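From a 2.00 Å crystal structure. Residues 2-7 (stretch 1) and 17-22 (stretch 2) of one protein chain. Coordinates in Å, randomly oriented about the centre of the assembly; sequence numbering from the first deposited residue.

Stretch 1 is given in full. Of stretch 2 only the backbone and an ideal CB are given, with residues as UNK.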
# COMPACT_ATOMS: atom_id res chain seq x y z
N CYS E 2 -11.19 3.75 4.30
CA CYS E 2 -11.07 5.11 3.77
C CYS E 2 -9.73 5.41 3.04
O CYS E 2 -8.67 4.79 3.25
CB CYS E 2 -11.39 6.17 4.84
SG CYS E 2 -13.11 6.76 4.82
N GLU E 3 -9.85 6.40 2.18
CA GLU E 3 -8.77 7.00 1.47
C GLU E 3 -7.72 7.56 2.42
O GLU E 3 -7.98 8.09 3.50
CB GLU E 3 -9.31 8.12 0.56
CG GLU E 3 -10.76 8.08 -0.01
CD GLU E 3 -11.80 8.41 1.03
OE1 GLU E 3 -12.80 7.68 1.17
OE2 GLU E 3 -11.69 9.50 1.64
N ALA E 4 -6.46 7.43 2.02
CA ALA E 4 -5.29 7.76 2.88
C ALA E 4 -4.50 8.79 2.03
O ALA E 4 -4.64 8.80 0.78
CB ALA E 4 -4.48 6.51 2.98
N SER E 5 -3.75 9.65 2.71
CA SER E 5 -2.88 10.56 2.03
C SER E 5 -1.52 9.95 1.74
O SER E 5 -0.92 9.27 2.61
CB SER E 5 -2.73 11.82 2.89
OG SER E 5 -3.96 12.51 2.90
N ALA E 6 -0.99 10.21 0.52
CA ALA E 6 0.38 9.79 0.19
C ALA E 6 1.39 10.92 0.45
O ALA E 6 1.15 12.06 0.04
CB ALA E 6 0.43 9.35 -1.26
N PHE E 7 2.50 10.59 1.07
CA PHE E 7 3.57 11.55 1.38
C PHE E 7 4.89 11.08 0.77
O PHE E 7 5.13 9.86 0.71
CB PHE E 7 3.76 11.67 2.89
CG PHE E 7 2.57 12.22 3.61
CD1 PHE E 7 2.47 13.62 3.88
CD2 PHE E 7 1.49 11.38 4.02
CE1 PHE E 7 1.35 14.14 4.56
CE2 PHE E 7 0.38 11.94 4.69
CZ PHE E 7 0.32 13.30 4.96
N UNK E 17 1.82 14.42 -1.17
CA UNK E 17 1.87 14.19 -2.61
C UNK E 17 0.48 14.11 -3.22
O UNK E 17 0.25 14.67 -4.30
CB UNK E 17 2.64 12.91 -2.91
N UNK E 18 -0.45 13.46 -2.52
CA UNK E 18 -1.82 13.30 -3.01
C UNK E 18 -2.74 12.90 -1.84
O UNK E 18 -2.43 11.99 -1.08
CB UNK E 18 -1.88 12.26 -4.13
N UNK E 19 -3.86 13.59 -1.72
CA UNK E 19 -4.79 13.33 -0.65
C UNK E 19 -5.88 12.43 -1.13
O UNK E 19 -6.20 12.37 -2.29
CB UNK E 19 -5.37 14.63 -0.10
N UNK E 20 -6.37 11.64 -0.22
CA UNK E 20 -7.56 10.77 -0.47
C UNK E 20 -7.32 9.78 -1.60
O UNK E 20 -8.22 9.57 -2.43
CB UNK E 20 -8.78 11.62 -0.81
N UNK E 21 -6.16 9.14 -1.58
CA UNK E 21 -5.80 8.11 -2.54
C UNK E 21 -6.73 6.91 -2.37
O UNK E 21 -6.97 6.41 -1.23
CB UNK E 21 -4.34 7.69 -2.37
N UNK E 22 -7.29 6.47 -3.49
CA UNK E 22 -8.07 5.25 -3.52
C UNK E 22 -7.18 4.13 -4.05
O UNK E 22 -6.88 3.17 -3.31
CB UNK E 22 -9.33 5.42 -4.38

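The two stretches run antiparallel, and the backbone of stretch 2 is held against Ala-4 and Ala-6 before and after a corner at positions 19 and 20. Between these two alanines the register shifts by one residue, a beta bulge.

At position 17 the backbone is anchored by its own nitrogen, which donates to Ala-6 O over 2.7 Å. CA-to-CB points toward stretch 1, and the ideal CB lies 3.4 Å from Ala-6 O. Stretch 1 offers backbone here rather than a charge or a pocket, so many side chains would fit, provided that they turn outward beyond CB; phi/psi of -106/-41° favours no particular type. The deposited residue is Phe-17. With chi1 at t, its ring leads away from stretch 1, and it does not stack on Phe-7, whose own CA-to-CB bond points away.

Position 18 forms a hydrogen-bonded pair with Ala-6. Its carbonyl oxygen accepts from Ala-6 N at 2.8 Å, and its nitrogen makes a weak bond of 3.3 Å to Ala-6 O, so that this oxygen receives two donors. The carbonyl oxygen of position 18 also receives a CA-H...O contact from Ser-5 CA at 3.5 Å. The ideal CB lies on the same face as the methyl of Ala-6, 4.7 Å from Ala-6 CB. An apolar or beta-branched side chain would suit this extended backbone (phi/psi -163/131°). The residue is Leu-18, whose end leads away from stretch 1, leaving its contacts there to the backbone.

Position 19 begins the corner. CA-to-CB points away overall, although the ideal CB is 3.9 Å from Ser-5 OG. Polar or charged residues would be natural in such open space. It is Glu-19, whose CG comes within 3.9 Å of Ser-5 OG without a hydrogen bond between the side chains.

At position 20 both backbone angles are positive (60/46°), a conformation easiest for glycine, asparagine or aspartate. The ideal CB points sideways, 3.8 Å from Glu-3 CB, and the nearby carboxylate makes a basic side chain attractive. Arg-20 meets that charge: its guanidinium presents an edge to Glu-3, forming a salt bridge with NE 3.3 Å from Glu-3 OE2. The hydrogen bonds from NE and from NH2, the latter 3.5 Å from Glu-3 OE2, are both weak, and Glu-3 is poorly ordered. A water accepts from Arg-20 N at 2.7 Å and hydrogen-bonds Ser-5 OG at 2.6 Å, bridging the backbone of the corner to the serine.

Position 21 pairs with Ala-4: its nitrogen donates to Ala-4 O at 2.8 Å, while Ala-4 N returns a weak bond of 3.4 Å to its oxygen. CB shares a face with Ala-4 and Ala-6, whose small methyls leave room for a compact apolar or beta-branched residue. Val-21 fits, placing CG2 4.0 Å from Ala-6 CB.

Position 22 points sideways, its ideal CB 5.3 Å from Glu-3 CG; no partner in stretch 1 is within contact distance, so polar, charged or small residues would all be acceptable. Asp-22 makes no contact here; its OD1 is hydrogen-bonded elsewhere in the structure.

Stretch 2 (17-22) FLERVD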
# COMPACT_ATOMS: atom_id res chain seq x y z
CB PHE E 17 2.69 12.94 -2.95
CG PHE E 17 2.78 12.65 -4.43
CD1 PHE E 17 3.53 13.47 -5.28
CD2 PHE E 17 2.12 11.56 -4.97
CE1 PHE E 17 3.60 13.21 -6.65
CE2 PHE E 17 2.21 11.25 -6.34
CZ PHE E 17 2.96 12.08 -7.17
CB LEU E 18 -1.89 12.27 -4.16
CG LEU E 18 -3.21 12.21 -4.93
CD1 LEU E 18 -3.51 13.56 -5.61
CD2 LEU E 18 -3.36 11.07 -5.93
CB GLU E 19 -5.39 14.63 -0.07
CG GLU E 19 -4.43 15.60 0.62
CD GLU E 19 -5.04 16.56 1.66
OE1 GLU E 19 -5.61 17.57 1.31
OE2 GLU E 19 -4.92 16.34 2.86
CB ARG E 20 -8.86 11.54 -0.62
CG ARG E 20 -8.94 12.63 0.47
CD ARG E 20 -10.16 13.40 0.33
NE ARG E 20 -11.27 12.70 0.95
CZ ARG E 20 -12.48 13.23 1.15
NH1 ARG E 20 -12.73 14.52 0.86
NH2 ARG E 20 -13.46 12.50 1.68
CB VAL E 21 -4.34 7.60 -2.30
CG1 VAL E 21 -3.94 6.49 -3.31
CG2 VAL E 21 -3.39 8.81 -2.42
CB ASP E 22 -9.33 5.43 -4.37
CG ASP E 22 -10.13 4.14 -4.49
OD1 ASP E 22 -9.92 3.15 -3.78
OD2 ASP E 22 -10.97 4.06 -5.37
O HOH W 1 -6.45 11.79 2.45
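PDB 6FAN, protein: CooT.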